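Local coordinates for acyl-CoA dehydrogenase (Slackia heliotrinireducens, PDB 4RM7), which belongs to the acyl-CoA dehydrogenase family, combining a helical N-terminal domain, a beta-rich middle domain and a helical C-terminal domain in an assembly of four chains, at residues Y68-Q73 against L242-V247; R307-G312 against L317-M322. All blocks are in the same frame, centred on the assembly; numbering follows the deposited sequence.

Interaction 1: residues Y68-Q73 against L242-V247; sequences YDLFAQ and LEYGRV
Leu70 carries this contact from one side alone: both of its methyl groups lie against Tyr244 of helix 234-270, and CD2 also faces Val247 of the same helix. The tight part is at the tyrosine. Leu70 CD1 lies in the plane of the Tyr244 ring, at its edge, 3.9 Å from Tyr244 CD1, while Leu70 CD2 meets the same ring atom, Tyr244 CD1, obliquely at 3.8 Å. With CG turned anti to the backbone N (chi1 -168°), Leu70 extends its fork across the gap between the helices, and the broad ring of Tyr244 is long enough to meet it even though the nearest CA atoms, Leu70 CA and Tyr244 CA, are 8.2 Å apart. Branched leucine suits the spot because each methyl finds its own approach to the ring.

Elsewhere the fit is looser. Val247 offers a compact branched surface, but its CG1 stays 4.3 Å from Leu70 CD2. Helix 90-103 lies on this side, with Gln98 against Tyr244 and Leu94 against Gln73, whose amide NE2 bonds to Val59 O. Tyr244 is partly exposed, whereas Leu70 and Val247 are buried; a tyrosine can still join such apolar packing through its ring carbons.

The contact is thus purely apolar packing. It sets the first turn of helix 70-84, from the N-terminal family region, against a long helix of the C-terminal region, an interface characteristic of the acyl-CoA dehydrogenase fold, whose two all-helical domains pack together.

Interaction 2: residues R307-G312 against L317-M322; sequences REYDRG and LSVALM
A hydrogen bond from Ser318 to Glu308, with an apolar touch between Tyr309 and Val319 beside it, joins the facing ends of helices 282-311 and 316-341 where the chain turns back on itself. Ser318 OG donates to Glu308 OE1 over 2.9 Å, reaching the carboxylate on its syn side but 27° out of its plane. Glu308 spans the gap because its chain is extended beyond CG (chi2 -178°), which carries the carboxylate across to the short serine side chain. Lys315 N adds a weak bond to the same OE1, so the carboxylate sits by the start of the second helix, where the helix dipole would tend to favour its negative charge.

This is a helical hairpin of the C-terminal helical bundle of acyl-CoA dehydrogenases. Gly312 ends the first helix in a Schellman motif, its positive phi (77°) being easy for a residue without a side chain.

On the apolar side, Val319 CG2 lies 4.0 Å from Tyr309 CE2, the two side chains crossing at about a right angle. His314, from the connecting turn, stacks on the Tyr309 ring and also touches Val319, while Asn2 of the second subunit packs on Glu308.

Overall arrangement
Interactions 1 and 2 follow one another along the chain, yet their centres lie only 9 Å apart and they share a boundary. Asp310 ties them most directly: its OD1 is 2.9 Å from Leu70 N and its OD2 3.0 Å from Phe71 N, probable hydrogen bonds that place a carboxylate from the C-terminal helical bundle at the start of helix 70-84. Tyr309 packs on Leu70, and its ring meets that of Tyr244 with the planes at about 35°. Glu243 touches both Tyr309 and Val319, and selenomethionine Met322 packs against Arg246. Helix 234-270 therefore adjoins the hairpin of interaction 2 as well as helix 70-84.

Interaction 1: residues Y68-Q73 against L242-V247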
ATOM      1  N   TYR A  68     -14.978 -30.987 -16.822  1.00 53.02           N
ATOM      2  CA  TYR A  68     -14.832 -31.255 -15.404  1.00 47.54           C
ATOM      3  C   TYR A  68     -15.731 -30.306 -14.587  1.00 50.58           C
ATOM      4  O   TYR A  68     -16.299 -29.343 -15.117  1.00 53.89           O
ATOM      5  CB  TYR A  68     -13.371 -31.122 -14.993  1.00 44.90           C
ATOM      6  CG  TYR A  68     -12.502 -32.174 -15.636  1.00 52.05           C
ATOM      7  CD1 TYR A  68     -12.283 -33.397 -15.008  1.00 54.01           C
ATOM      8  CD2 TYR A  68     -11.922 -31.967 -16.888  1.00 57.96           C
ATOM      9  CE1 TYR A  68     -11.504 -34.373 -15.598  1.00 55.02           C
ATOM     10  CE2 TYR A  68     -11.138 -32.943 -17.484  1.00 59.33           C
ATOM     11  CZ  TYR A  68     -10.940 -34.144 -16.833  1.00 55.85           C
ATOM     12  OH  TYR A  68     -10.170 -35.123 -17.404  1.00 58.20           O
ATOM     13  N   ASP A  69     -15.881 -30.597 -13.301  1.00 49.12           N
ATOM     14  CA  ASP A  69     -16.620 -29.717 -12.409  1.00 48.50           C
ATOM     15  C   ASP A  69     -15.616 -28.832 -11.663  1.00 52.73           C
ATOM     16  O   ASP A  69     -15.061 -29.235 -10.627  1.00 49.96           O
ATOM     17  CB  ASP A  69     -17.472 -30.522 -11.428  1.00 44.42           C
ATOM     18  CG  ASP A  69     -18.581 -31.325 -12.117  1.00 55.96           C
ATOM     19  OD1 ASP A  69     -19.097 -30.882 -13.174  1.00 68.03           O
ATOM     20  OD2 ASP A  69     -18.948 -32.405 -11.590  1.00 53.91           O
ATOM     21  N   LEU A  70     -15.390 -27.632 -12.197  1.00 42.95           N
ATOM     22  CA  LEU A  70     -14.294 -26.767 -11.744  1.00 47.56           C
ATOM     23  C   LEU A  70     -14.419 -26.281 -10.284  1.00 46.80           C
ATOM     24  O   LEU A  70     -13.435 -26.279  -9.550  1.00 45.75           O
ATOM     25  CB  LEU A  70     -14.164 -25.557 -12.674  1.00 42.28           C
ATOM     26  CG  LEU A  70     -12.889 -24.736 -12.489  1.00 40.55           C
ATOM     27  CD1 LEU A  70     -11.658 -25.581 -12.651  1.00 37.68           C
ATOM     28  CD2 LEU A  70     -12.839 -23.641 -13.488  1.00 37.57           C
ATOM     29  N   PHE A  71     -15.614 -25.868  -9.870  1.00 41.06           N
ATOM     30  CA  PHE A  71     -15.822 -25.464  -8.487  1.00 40.99           C
ATOM     31  C   PHE A  71     -15.454 -26.611  -7.552  1.00 47.51           C
ATOM     32  O   PHE A  71     -14.790 -26.395  -6.540  1.00 44.41           O
ATOM     33  CB  PHE A  71     -17.264 -25.027  -8.244  1.00 35.13           C
ATOM     34  CG  PHE A  71     -17.516 -24.523  -6.852  1.00 36.67           C
ATOM     35  CD1 PHE A  71     -16.703 -23.541  -6.295  1.00 44.60           C
ATOM     36  CD2 PHE A  71     -18.566 -25.018  -6.091  1.00 39.60           C
ATOM     37  CE1 PHE A  71     -16.932 -23.060  -4.991  1.00 45.13           C
ATOM     38  CE2 PHE A  71     -18.803 -24.548  -4.777  1.00 44.12           C
ATOM     39  CZ  PHE A  71     -17.987 -23.565  -4.235  1.00 41.66           C
ATOM     40  N   ALA A  72     -15.862 -27.830  -7.904  1.00 44.73           N
ATOM     41  CA  ALA A  72     -15.512 -29.002  -7.099  1.00 45.29           C
ATOM     42  C   ALA A  72     -14.000 -29.191  -7.011  1.00 43.04           C
ATOM     43  O   ALA A  72     -13.454 -29.424  -5.927  1.00 43.30           O
ATOM     44  CB  ALA A  72     -16.164 -30.256  -7.662  1.00 43.62           C
ATOM     45  N   GLN A  73     -13.337 -29.098  -8.158  1.00 38.70           N
ATOM     46  CA  GLN A  73     -11.890 -29.187  -8.216  1.00 38.89           C
ATOM     47  C   GLN A  73     -11.221 -28.143  -7.320  1.00 41.96           C
ATOM     48  O   GLN A  73     -10.235 -28.429  -6.640  1.00 44.95           O
ATOM     49  CB  GLN A  73     -11.419 -29.026  -9.655  1.00 35.72           C
ATOM     50  CG  GLN A  73     -11.607 -30.263 -10.507  1.00 35.60           C
ATOM     51  CD  GLN A  73     -11.255 -29.999 -11.965  1.00 45.63           C
ATOM     52  OE1 GLN A  73     -11.454 -28.883 -12.472  1.00 47.43           O
ATOM     53  NE2 GLN A  73     -10.720 -31.017 -12.645  1.00 45.58           N
ATOM     54  N   LEU A 242      -5.018 -23.179 -20.280  1.00 46.71           N
ATOM     55  CA  LEU A 242      -4.129 -22.600 -19.288  1.00 48.06           C
ATOM     56  C   LEU A 242      -4.870 -21.663 -18.319  1.00 52.07           C
ATOM     57  O   LEU A 242      -4.398 -21.414 -17.218  1.00 55.50           O
ATOM     58  CB  LEU A 242      -2.990 -21.853 -19.974  1.00 52.10           C
ATOM     59  CG  LEU A 242      -2.149 -22.731 -20.896  1.00 56.82           C
ATOM     60  CD1 LEU A 242      -1.061 -21.919 -21.558  1.00 63.10           C
ATOM     61  CD2 LEU A 242      -1.562 -23.878 -20.107  1.00 55.53           C
ATOM     62  N   GLU A 243      -6.034 -21.153 -18.705  1.00 49.89           N
ATOM     63  CA  GLU A 243      -6.819 -20.392 -17.746  1.00 47.60           C
ATOM     64  C   GLU A 243      -7.287 -21.268 -16.572  1.00 55.06           C
ATOM     65  O   GLU A 243      -7.260 -20.833 -15.423  1.00 55.73           O
ATOM     66  CB  GLU A 243      -7.996 -19.726 -18.437  1.00 49.15           C
ATOM     67  CG  GLU A 243      -7.541 -18.615 -19.381  1.00 57.09           C
ATOM     68  CD  GLU A 243      -8.693 -17.838 -19.987  1.00 73.66           C
ATOM     69  OE1 GLU A 243      -9.558 -17.361 -19.221  1.00 72.48           O
ATOM     70  OE2 GLU A 243      -8.727 -17.694 -21.233  1.00 85.04           O
ATOM     71  N   TYR A 244      -7.691 -22.504 -16.841  1.00 57.98           N
ATOM     72  CA  TYR A 244      -7.963 -23.432 -15.753  1.00 56.59           C
ATOM     73  C   TYR A 244      -6.766 -23.499 -14.812  1.00 56.30           C
ATOM     74  O   TYR A 244      -6.923 -23.536 -13.595  1.00 63.50           O
ATOM     75  CB  TYR A 244      -8.279 -24.831 -16.283  1.00 57.73           C
ATOM     76  CG  TYR A 244      -9.557 -24.914 -17.070  1.00 61.50           C
ATOM     77  CD1 TYR A 244     -10.775 -24.979 -16.430  1.00 58.59           C
ATOM     78  CD2 TYR A 244      -9.543 -24.916 -18.456  1.00 66.26           C
ATOM     79  CE1 TYR A 244     -11.953 -25.045 -17.148  1.00 60.44           C
ATOM     80  CE2 TYR A 244     -10.718 -24.985 -19.189  1.00 67.12           C
ATOM     81  CZ  TYR A 244     -11.920 -25.056 -18.529  1.00 66.10           C
ATOM     82  OH  TYR A 244     -13.096 -25.133 -19.239  1.00 66.71           O
ATOM     83  N   GLY A 245      -5.566 -23.504 -15.375  1.00 46.36           N
ATOM     84  CA  GLY A 245      -4.367 -23.578 -14.557  1.00 43.25           C
ATOM     85  C   GLY A 245      -4.262 -22.401 -13.600  1.00 44.56           C
ATOM     86  O   GLY A 245      -3.748 -22.534 -12.496  1.00 44.13           O
ATOM     87  N   ARG A 246      -4.761 -21.240 -14.020  1.00 43.23           N
ATOM     88  CA  ARG A 246      -4.768 -20.072 -13.163  1.00 37.60           C
ATOM     89  C   ARG A 246      -5.767 -20.239 -12.021  1.00 40.31           C
ATOM     90  O   ARG A 246      -5.484 -19.846 -10.890  1.00 44.18           O
ATOM     91  CB  ARG A 246      -5.092 -18.817 -13.960  1.00 37.96           C
ATOM     92  CG  ARG A 246      -4.047 -18.505 -14.973  1.00 40.94           C
ATOM     93  CD  ARG A 246      -4.226 -17.176 -15.593  1.00 40.40           C
ATOM     94  NE  ARG A 246      -3.280 -17.043 -16.695  1.00 50.19           N
ATOM     95  CZ  ARG A 246      -3.622 -16.769 -17.943  1.00 56.83           C
ATOM     96  NH1 ARG A 246      -4.893 -16.570 -18.259  1.00 69.11           N
ATOM     97  NH2 ARG A 246      -2.688 -16.685 -18.870  1.00 65.35           N
ATOM     98  N   VAL A 247      -6.923 -20.833 -12.304  1.00 37.86           N
ATOM     99  CA  VAL A 247      -7.896 -21.056 -11.244  1.00 38.87           C
ATOM    100  C   VAL A 247      -7.317 -22.014 -10.193  1.00 40.39           C
ATOM    101  O   VAL A 247      -7.368 -21.740  -8.993  1.00 43.68           O
ATOM    102  CB  VAL A 247      -9.226 -21.589 -11.789  1.00 43.56           C
ATOM    103  CG1 VAL A 247     -10.233 -21.695 -10.661  1.00 44.31           C
ATOM    104  CG2 VAL A 247      -9.760 -20.647 -12.890  1.00 41.37           C
TER

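Interaction 2: residues R307-G312 against L317-M322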
ATOM      1  N   ARG A 307     -17.340 -20.946 -10.516  1.00 41.87           N
ATOM      2  CA  ARG A 307     -18.760 -21.208 -10.696  1.00 46.97           C
ATOM      3  C   ARG A 307     -19.230 -20.706 -12.067  1.00 51.75           C
ATOM      4  O   ARG A 307     -20.121 -21.306 -12.665  1.00 60.44           O
ATOM      5  CB  ARG A 307     -19.584 -20.588  -9.554  1.00 40.30           C
ATOM      6  CG  ARG A 307     -19.491 -21.347  -8.222  1.00 40.15           C
ATOM      7  CD  ARG A 307     -20.387 -20.726  -7.132  1.00 44.89           C
ATOM      8  NE  ARG A 307     -20.882 -21.682  -6.136  1.00 60.07           N
ATOM      9  CZ  ARG A 307     -20.980 -21.417  -4.821  1.00 83.57           C
ATOM     10  NH1 ARG A 307     -20.614 -20.231  -4.327  1.00 87.75           N
ATOM     11  NH2 ARG A 307     -21.444 -22.337  -3.979  1.00 82.95           N
ATOM     12  N   GLU A 308     -18.617 -19.637 -12.576  1.00 53.02           N
ATOM     13  CA  GLU A 308     -18.887 -19.176 -13.951  1.00 51.77           C
ATOM     14  C   GLU A 308     -18.670 -20.273 -14.985  1.00 52.24           C
ATOM     15  O   GLU A 308     -19.510 -20.487 -15.849  1.00 54.02           O
ATOM     16  CB  GLU A 308     -18.004 -17.988 -14.330  1.00 51.19           C
ATOM     17  CG  GLU A 308     -18.617 -16.632 -14.105  1.00 50.22           C
ATOM     18  CD  GLU A 308     -17.698 -15.503 -14.563  1.00 57.58           C
ATOM     19  OE1 GLU A 308     -16.561 -15.785 -14.987  1.00 60.47           O
ATOM     20  OE2 GLU A 308     -18.119 -14.328 -14.517  1.00 67.60           O
ATOM     21  N   TYR A 309     -17.533 -20.955 -14.914  1.00 46.96           N
ATOM     22  CA  TYR A 309     -17.285 -22.044 -15.845  1.00 53.00           C
ATOM     23  C   TYR A 309     -18.405 -23.056 -15.788  1.00 53.09           C
ATOM     24  O   TYR A 309     -18.917 -23.481 -16.811  1.00 59.81           O
ATOM     25  CB  TYR A 309     -15.975 -22.749 -15.543  1.00 54.68           C
ATOM     26  CG  TYR A 309     -14.767 -22.144 -16.194  1.00 51.11           C
ATOM     27  CD1 TYR A 309     -14.474 -22.382 -17.539  1.00 48.15           C
ATOM     28  CD2 TYR A 309     -13.901 -21.345 -15.458  1.00 52.07           C
ATOM     29  CE1 TYR A 309     -13.349 -21.823 -18.122  1.00 49.49           C
ATOM     30  CE2 TYR A 309     -12.761 -20.803 -16.022  1.00 53.49           C
ATOM     31  CZ  TYR A 309     -12.491 -21.041 -17.346  1.00 52.58           C
ATOM     32  OH  TYR A 309     -11.366 -20.476 -17.878  1.00 58.74           O
ATOM     33  N   ASP A 310     -18.790 -23.431 -14.580  1.00 49.72           N
ATOM     34  CA  ASP A 310     -19.724 -24.528 -14.423  1.00 50.92           C
ATOM     35  C   ASP A 310     -21.108 -24.126 -14.928  1.00 54.73           C
ATOM     36  O   ASP A 310     -21.890 -24.981 -15.316  1.00 59.89           O
ATOM     37  CB  ASP A 310     -19.775 -24.988 -12.963  1.00 53.49           C
ATOM     38  CG  ASP A 310     -18.440 -25.583 -12.472  1.00 57.44           C
ATOM     39  OD1 ASP A 310     -17.594 -26.008 -13.293  1.00 57.82           O
ATOM     40  OD2 ASP A 310     -18.243 -25.643 -11.243  1.00 60.82           O
ATOM     41  N   ARG A 311     -21.395 -22.825 -14.941  1.00 52.88           N
ATOM     42  CA  ARG A 311     -22.616 -22.317 -15.566  1.00 54.53           C
ATOM     43  C   ARG A 311     -22.520 -22.210 -17.088  1.00 54.82           C
ATOM     44  O   ARG A 311     -23.517 -21.961 -17.744  1.00 55.71           O
ATOM     45  CB  ARG A 311     -22.974 -20.927 -15.050  1.00 53.38           C
ATOM     46  CG  ARG A 311     -23.445 -20.847 -13.652  1.00 49.29           C
ATOM     47  CD  ARG A 311     -24.056 -19.473 -13.386  1.00 56.17           C
ATOM     48  NE  ARG A 311     -23.133 -18.329 -13.413  1.00 58.99           N
ATOM     49  CZ  ARG A 311     -22.407 -17.926 -12.368  1.00 64.10           C
ATOM     50  NH1 ARG A 311     -22.447 -18.601 -11.222  1.00 59.31           N
ATOM     51  NH2 ARG A 311     -21.623 -16.862 -12.475  1.00 65.53           N
ATOM     52  N   GLY A 312     -21.322 -22.338 -17.641  1.00 55.03           N
ATOM     53  CA  GLY A 312     -21.119 -22.107 -19.064  1.00 51.85           C
ATOM     54  C   GLY A 312     -21.076 -20.631 -19.432  1.00 54.60           C
ATOM     55  O   GLY A 312     -21.404 -20.258 -20.549  1.00 67.34           O
ATOM     56  N   LEU A 317     -12.125 -12.110 -18.293  1.00 48.14           N
ATOM     57  CA  LEU A 317     -11.792 -11.038 -17.366  1.00 38.44           C
ATOM     58  C   LEU A 317     -11.857 -11.484 -15.915  1.00 39.99           C
ATOM     59  O   LEU A 317     -11.049 -11.039 -15.099  1.00 41.60           O
ATOM     60  CB  LEU A 317     -12.724  -9.870 -17.557  1.00 33.69           C
ATOM     61  CG  LEU A 317     -12.389  -8.652 -16.704  1.00 35.02           C
ATOM     62  CD1 LEU A 317     -10.929  -8.237 -16.951  1.00 29.25           C
ATOM     63  CD2 LEU A 317     -13.333  -7.550 -17.107  1.00 31.68           C
ATOM     64  N   SER A 318     -12.818 -12.347 -15.595  1.00 33.42           N
ATOM     65  CA  SER A 318     -12.923 -12.881 -14.237  1.00 36.45           C
ATOM     66  C   SER A 318     -11.624 -13.570 -13.832  1.00 42.06           C
ATOM     67  O   SER A 318     -11.107 -13.340 -12.745  1.00 48.92           O
ATOM     68  CB  SER A 318     -14.071 -13.882 -14.114  1.00 38.23           C
ATOM     69  OG  SER A 318     -15.327 -13.283 -14.331  1.00 41.02           O
ATOM     70  N   VAL A 319     -11.112 -14.417 -14.719  1.00 39.54           N
ATOM     71  CA  VAL A 319      -9.899 -15.181 -14.454  1.00 38.06           C
ATOM     72  C   VAL A 319      -8.679 -14.261 -14.381  1.00 39.15           C
ATOM     73  O   VAL A 319      -7.787 -14.453 -13.563  1.00 42.60           O
ATOM     74  CB  VAL A 319      -9.704 -16.260 -15.531  1.00 34.64           C
ATOM     75  CG1 VAL A 319      -8.284 -16.837 -15.496  1.00 33.85           C
ATOM     76  CG2 VAL A 319     -10.762 -17.363 -15.358  1.00 30.93           C
ATOM     77  N   ALA A 320      -8.663 -13.234 -15.213  1.00 40.54           N
ATOM     78  CA  ALA A 320      -7.566 -12.278 -15.181  1.00 34.66           C
ATOM     79  C   ALA A 320      -7.561 -11.460 -13.876  1.00 37.05           C
ATOM     80  O   ALA A 320      -6.502 -11.205 -13.303  1.00 40.49           O
ATOM     81  CB  ALA A 320      -7.644 -11.357 -16.403  1.00 30.09           C
ATOM     82  N   LEU A 321      -8.733 -11.046 -13.407  1.00 37.49           N
ATOM     83  CA  LEU A 321      -8.803 -10.214 -12.201  1.00 36.28           C
ATOM     84  C   LEU A 321      -8.433 -11.046 -10.974  1.00 35.62           C
ATOM     85  O   LEU A 321      -7.667 -10.614 -10.134  1.00 38.43           O
ATOM     86  CB  LEU A 321     -10.196  -9.590 -12.034  1.00 28.68           C
ATOM     87  CG  LEU A 321     -10.608  -8.561 -13.095  1.00 32.51           C
ATOM     88  CD1 LEU A 321     -12.000  -8.023 -12.804  1.00 28.61           C
ATOM     89  CD2 LEU A 321      -9.594  -7.420 -13.182  1.00 30.42           C
HETATM   90  N   MSE A 322      -8.982 -12.252 -10.901  1.00 35.64           N
HETATM   91  CA  MSE A 322      -8.603 -13.249  -9.917  1.00 39.27           C
HETATM   92  C   MSE A 322      -7.085 -13.473  -9.868  1.00 40.19           C
HETATM   93  O   MSE A 322      -6.480 -13.385  -8.817  1.00 38.49           O
HETATM   94  CB  MSE A 322      -9.320 -14.570 -10.231  1.00 35.20           C
HETATM   95  CG  MSE A 322      -8.939 -15.712  -9.332  1.00 35.45           C
HETATM   96 SE   MSE A 322      -9.267 -17.406 -10.206  0.66 38.49          SE
HETATM   97  CE  MSE A 322      -7.748 -17.334 -11.447  1.00 33.73           C
TER